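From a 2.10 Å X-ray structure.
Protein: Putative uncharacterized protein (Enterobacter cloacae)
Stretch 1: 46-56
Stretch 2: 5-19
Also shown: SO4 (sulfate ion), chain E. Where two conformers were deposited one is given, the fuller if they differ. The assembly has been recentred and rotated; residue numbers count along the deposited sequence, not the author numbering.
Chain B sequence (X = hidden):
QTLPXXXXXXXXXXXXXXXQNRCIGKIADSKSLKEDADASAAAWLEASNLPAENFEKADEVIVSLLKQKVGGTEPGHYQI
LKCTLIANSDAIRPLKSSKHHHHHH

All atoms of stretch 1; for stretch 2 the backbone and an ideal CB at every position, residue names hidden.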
# COMPACT_ATOMS: atom_id res chain seq x y z
N GLU B 46 -0.41 15.84 4.90
CA GLU B 46 -0.61 17.22 4.43
C GLU B 46 -1.94 17.36 3.70
O GLU B 46 -2.65 18.37 3.84
CB GLU B 46 0.54 17.64 3.51
CG GLU B 46 0.31 18.98 2.80
CD GLU B 46 0.56 20.19 3.70
OE1 GLU B 46 1.26 20.05 4.73
OE2 GLU B 46 0.07 21.29 3.37
N ALA B 47 -2.29 16.35 2.91
CA ALA B 47 -3.49 16.39 2.08
C ALA B 47 -4.76 16.25 2.92
O ALA B 47 -5.81 16.81 2.58
CB ALA B 47 -3.45 15.31 1.02
N SER B 48 -4.67 15.51 4.01
CA SER B 48 -5.83 15.34 4.89
C SER B 48 -6.26 16.67 5.52
O SER B 48 -5.45 17.60 5.68
CB SER B 48 -5.50 14.33 6.00
OG SER B 48 -6.63 14.07 6.82
N ASN B 49 -7.55 16.76 5.85
CA ASN B 49 -8.06 17.88 6.64
C ASN B 49 -8.37 17.51 8.09
O ASN B 49 -8.92 18.32 8.84
CB ASN B 49 -9.29 18.48 5.96
CG ASN B 49 -8.95 19.16 4.64
OD1 ASN B 49 -7.87 19.74 4.49
ND2 ASN B 49 -9.85 19.07 3.67
N LEU B 50 -8.00 16.30 8.49
CA LEU B 50 -8.30 15.83 9.85
C LEU B 50 -7.33 16.43 10.88
O LEU B 50 -6.19 16.75 10.55
CB LEU B 50 -8.26 14.30 9.90
CG LEU B 50 -9.42 13.58 9.19
CD1 LEU B 50 -9.19 12.08 9.19
CD2 LEU B 50 -10.76 13.92 9.86
N PRO B 51 -7.80 16.61 12.13
CA PRO B 51 -6.93 17.09 13.22
C PRO B 51 -5.81 16.11 13.54
O PRO B 51 -5.94 14.90 13.29
CB PRO B 51 -7.88 17.17 14.42
CG PRO B 51 -9.27 17.36 13.81
CD PRO B 51 -9.21 16.52 12.54
N ALA B 52 -4.72 16.62 14.10
CA ALA B 52 -3.57 15.79 14.46
C ALA B 52 -3.95 14.60 15.33
O ALA B 52 -3.44 13.49 15.14
CB ALA B 52 -2.53 16.64 15.17
N GLU B 53 -4.84 14.85 16.29
CA GLU B 53 -5.27 13.86 17.28
C GLU B 53 -5.75 12.56 16.61
O GLU B 53 -5.53 11.47 17.14
CB GLU B 53 -6.40 14.45 18.14
CG GLU B 53 -6.75 13.65 19.38
CD GLU B 53 -8.02 14.16 20.06
OE1 GLU B 53 -8.62 15.13 19.55
OE2 GLU B 53 -8.42 13.58 21.10
N ASN B 54 -6.41 12.68 15.46
CA ASN B 54 -6.86 11.49 14.73
C ASN B 54 -5.70 10.60 14.34
O ASN B 54 -5.76 9.37 14.45
CB ASN B 54 -7.68 11.88 13.49
CG ASN B 54 -8.97 12.58 13.85
OD1 ASN B 54 -8.97 13.52 14.65
ND2 ASN B 54 -10.09 12.11 13.28
N PHE B 55 -4.62 11.23 13.88
CA PHE B 55 -3.42 10.52 13.47
C PHE B 55 -2.67 9.93 14.67
O PHE B 55 -2.15 8.81 14.60
CB PHE B 55 -2.52 11.47 12.66
CG PHE B 55 -3.16 11.95 11.38
CD1 PHE B 55 -3.00 11.23 10.20
CD2 PHE B 55 -3.93 13.10 11.37
CE1 PHE B 55 -3.59 11.67 9.02
CE2 PHE B 55 -4.54 13.54 10.19
CZ PHE B 55 -4.37 12.82 9.02
N GLU B 56 -2.63 10.69 15.77
CA GLU B 56 -2.00 10.22 17.00
C GLU B 56 -2.70 8.97 17.52
O GLU B 56 -2.04 7.98 17.83
CB GLU B 56 -2.02 11.33 18.08
CG GLU B 56 -1.31 12.62 17.66
CD GLU B 56 -1.52 13.74 18.65
OE1 GLU B 56 -2.02 13.48 19.77
OE2 GLU B 56 -1.17 14.90 18.32
N UNK B 5 -3.13 13.12 -9.21
CA UNK B 5 -2.76 14.01 -8.11
C UNK B 5 -3.33 13.47 -6.79
O UNK B 5 -4.39 12.83 -6.80
CB UNK B 5 -3.26 15.43 -8.37
N UNK B 6 -2.66 13.73 -5.67
CA UNK B 6 -3.18 13.32 -4.36
C UNK B 6 -4.59 13.88 -4.10
O UNK B 6 -5.44 13.23 -3.48
CB UNK B 6 -2.23 13.78 -3.25
N UNK B 7 -4.84 15.08 -4.62
CA UNK B 7 -6.12 15.76 -4.42
C UNK B 7 -7.30 15.05 -5.10
O UNK B 7 -8.45 15.37 -4.82
CB UNK B 7 -6.02 17.19 -4.94
N UNK B 8 -7.02 14.11 -5.99
CA UNK B 8 -8.09 13.37 -6.65
C UNK B 8 -8.64 12.21 -5.81
O UNK B 8 -9.61 11.56 -6.20
CB UNK B 8 -7.58 12.83 -7.99
N UNK B 9 -8.01 11.94 -4.67
CA UNK B 9 -8.50 10.90 -3.76
C UNK B 9 -9.52 11.52 -2.81
O UNK B 9 -9.51 12.74 -2.59
CB UNK B 9 -7.35 10.26 -2.98
N UNK B 10 -10.39 10.71 -2.23
CA UNK B 10 -11.34 11.22 -1.23
C UNK B 10 -10.59 11.43 0.08
O UNK B 10 -9.49 10.89 0.27
CB UNK B 10 -12.52 10.26 -1.04
N UNK B 11 -11.20 12.19 1.00
CA UNK B 11 -10.59 12.41 2.31
C UNK B 11 -10.45 11.10 3.08
O UNK B 11 -9.48 10.90 3.83
CB UNK B 11 -11.42 13.41 3.12
N UNK B 12 -11.40 10.20 2.89
CA UNK B 12 -11.36 8.89 3.54
C UNK B 12 -10.15 8.10 3.05
O UNK B 12 -9.39 7.55 3.85
CB UNK B 12 -12.65 8.11 3.27
N UNK B 13 -10.00 8.04 1.74
CA UNK B 13 -8.88 7.31 1.14
C UNK B 13 -7.54 7.92 1.53
O UNK B 13 -6.55 7.20 1.70
CB UNK B 13 -9.02 7.29 -0.38
N UNK B 14 -7.51 9.24 1.66
CA UNK B 14 -6.28 9.93 2.08
C UNK B 14 -5.86 9.45 3.48
O UNK B 14 -4.69 9.13 3.71
CB UNK B 14 -6.48 11.45 2.07
N UNK B 15 -6.82 9.34 4.39
CA UNK B 15 -6.53 8.84 5.73
C UNK B 15 -6.15 7.35 5.71
O UNK B 15 -5.18 6.93 6.36
CB UNK B 15 -7.74 9.06 6.64
N UNK B 16 -6.90 6.54 4.96
CA UNK B 16 -6.56 5.12 4.80
C UNK B 16 -5.14 4.92 4.29
O UNK B 16 -4.40 4.07 4.79
CB UNK B 16 -7.55 4.45 3.84
N UNK B 17 -4.76 5.69 3.28
CA UNK B 17 -3.43 5.59 2.70
C UNK B 17 -2.35 6.05 3.68
O UNK B 17 -1.28 5.45 3.74
CB UNK B 17 -3.36 6.41 1.41
N UNK B 18 -2.64 7.09 4.47
CA UNK B 18 -1.75 7.45 5.56
C UNK B 18 -1.53 6.25 6.48
O UNK B 18 -0.38 5.88 6.77
CB UNK B 18 -2.32 8.63 6.35
N UNK B 19 -2.62 5.64 6.92
CA UNK B 19 -2.53 4.50 7.84
C UNK B 19 -1.74 3.36 7.22
O UNK B 19 -0.87 2.75 7.87
CB UNK B 19 -3.93 4.01 8.23
S SO4 E . -15.47 4.77 5.34
O1 SO4 E . -14.78 3.95 6.35
O2 SO4 E . -14.45 5.43 4.49
O3 SO4 E . -16.32 3.92 4.50
O4 SO4 E . -16.32 5.78 5.99

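Stretch 2 opens with an extended residue, makes a short 3-10 segment at 6-8, and enters a helix at 11 that runs past the end of Ala47's helix.

Position 5 has nothing of stretch 1 near its CB and precedes the 3-10 turn, where Asp, Asn, Ser or Thr could hold free backbone amides. It is Asp5, whose OD1 accepts from the N of position 7. At position 6 the CB points toward stretch 1, 4.7 Å from Ala47 CB; the small methyl leaves room for a branched or medium apolar chain. It is Ile6, and its CG2 packs on Ala47 CB at 3.4 Å.

Positions 7 and 8 meet no side chain of stretch 1, so small polar residues suit the turn. Ser7 OG donates to Asp5 OD1 (3.1 Å), and Thr8 OG1 to Asp5 O (2.7 Å). Position 9 is out of reach and leaves the choice open; it is Phe9. Position 10, immediately before the helix, is a classic N-cap site for Ser, Thr, Asp or Asn. Ser10 fills it, its OG accepting from the N of position 13 at 3.0 Å.

Position 11 points sideways, and no atom of stretch 1 lies within 5.5 Å of its ideal CB. Beyond it, however, the chain leaves its helix at Ser48, exposing Ala47 O as an acceptor and Asn49 N as a donor. A long side chain with both functions would answer them, while Glu or Lys could serve one each. The residue is Gln11: OE1 accepts from Asn49 N at 3.0 Å, and NE2 gives Ala47 O a weak bond at 3.3 Å. A water bridges the two stretches, donating to Gln11 OE1 and Gln11 O and accepting from Ser48 OG.

Positions 12 and 13 do not face stretch 1, and polar helix formers would suit both. Gln12 NE2 binds sulfate O2 at 2.9 Å; Gln13 OE1 accepts from Ser10 N at 3.0 Å, so Ser10 and Gln13 exchange hydrogen bonds.

Position 14 points toward stretch 1, its CB 4.8 Å from Ser48 CA and 5.0 Å from Ala47 CB, which favours Ile, Leu, Val or Met. In Ile14, CD1 reaches Ala47 CB (4.0 Å) and CG2 lies 3.6 Å from Ser48 N.

Position 15 starts sideways, its CB 4.2 Å from Leu50 CD1, with the Phe55 ring further along; a large apolar or aromatic chain would fill the space. Phe15 sets its CD1 3.5 Å from Leu50 CD1 and turns its edge toward the face of Phe55, centroids 5.0 Å apart.

Positions 16 and 17 are out of reach and suit polar residues, here Glu16 and Asn17. Position 18 points toward stretch 1, its CB 4.2 Å from Phe55 CE1, inviting a broad apolar surface such as Leu, Met or an aromatic. Trp18 offers its face to the edge of Phe55, with Trp18 CD2 3.4 Å from Phe55 CD1. Position 19 points sideways without contact, so most helix-compatible residues would do; it is Val19.

Stretch 2 (5-19) DISTFSQQQIFENWV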
# COMPACT_ATOMS: atom_id res chain seq x y z
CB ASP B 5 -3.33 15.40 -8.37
CG ASP B 5 -2.58 16.48 -7.61
OD1 ASP B 5 -2.97 16.80 -6.46
OD2 ASP B 5 -1.59 17.00 -8.18
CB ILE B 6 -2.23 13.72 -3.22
CG1 ILE B 6 -1.00 12.82 -3.24
CG2 ILE B 6 -2.90 13.54 -1.87
CD1 ILE B 6 -0.12 12.95 -2.01
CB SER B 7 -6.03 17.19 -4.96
OG SER B 7 -6.08 17.17 -6.37
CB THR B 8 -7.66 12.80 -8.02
OG1 THR B 8 -6.70 11.75 -7.82
CG2 THR B 8 -7.04 13.90 -8.89
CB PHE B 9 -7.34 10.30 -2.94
CG PHE B 9 -6.35 9.50 -3.75
CD1 PHE B 9 -6.35 8.12 -3.70
CD2 PHE B 9 -5.43 10.14 -4.57
CE1 PHE B 9 -5.46 7.37 -4.45
CE2 PHE B 9 -4.53 9.39 -5.33
CZ PHE B 9 -4.54 8.01 -5.26
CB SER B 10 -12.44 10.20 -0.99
OG SER B 10 -11.94 9.08 -0.28
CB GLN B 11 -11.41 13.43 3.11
CG GLN B 11 -11.11 14.88 2.70
CD GLN B 11 -9.69 15.31 3.10
OE1 GLN B 11 -9.22 14.96 4.18
NE2 GLN B 11 -9.01 16.04 2.22
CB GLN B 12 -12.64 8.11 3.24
CG GLN B 12 -13.88 8.82 3.73
CD GLN B 12 -13.83 9.02 5.22
OE1 GLN B 12 -13.75 10.14 5.71
NE2 GLN B 12 -13.87 7.92 5.95
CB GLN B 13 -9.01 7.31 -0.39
CG GLN B 13 -10.19 6.50 -0.90
CD GLN B 13 -10.58 6.86 -2.32
OE1 GLN B 13 -10.06 7.84 -2.89
NE2 GLN B 13 -11.49 6.09 -2.91
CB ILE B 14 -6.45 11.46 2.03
CG1 ILE B 14 -6.42 11.94 0.57
CG2 ILE B 14 -5.34 12.17 2.81
CD1 ILE B 14 -6.93 13.35 0.37
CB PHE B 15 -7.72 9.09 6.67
CG PHE B 15 -7.38 8.87 8.12
CD1 PHE B 15 -6.60 9.79 8.81
CD2 PHE B 15 -7.84 7.74 8.79
CE1 PHE B 15 -6.28 9.60 10.14
CE2 PHE B 15 -7.52 7.54 10.13
CZ PHE B 15 -6.74 8.47 10.81
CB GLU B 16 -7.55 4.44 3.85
CG GLU B 16 -8.95 4.25 4.45
CD GLU B 16 -10.02 4.02 3.38
OE1 GLU B 16 -9.68 3.95 2.17
OE2 GLU B 16 -11.21 3.92 3.77
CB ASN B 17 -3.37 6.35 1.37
CG ASN B 17 -4.30 5.72 0.32
OD1 ASN B 17 -4.72 4.58 0.48
ND2 ASN B 17 -4.63 6.48 -0.73
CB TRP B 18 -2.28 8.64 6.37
CG TRP B 18 -1.31 9.04 7.49
CD1 TRP B 18 -0.24 9.89 7.39
CD2 TRP B 18 -1.33 8.58 8.86
NE1 TRP B 18 0.40 10.00 8.61
CE2 TRP B 18 -0.25 9.21 9.52
CE3 TRP B 18 -2.16 7.72 9.58
CZ2 TRP B 18 0.02 8.99 10.88
CZ3 TRP B 18 -1.89 7.51 10.93
CH2 TRP B 18 -0.81 8.14 11.56
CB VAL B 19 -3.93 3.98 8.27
CG1 VAL B 19 -3.79 2.66 9.05
CG2 VAL B 19 -4.66 5.03 9.11
O HOH W 1 -8.49 12.77 5.53
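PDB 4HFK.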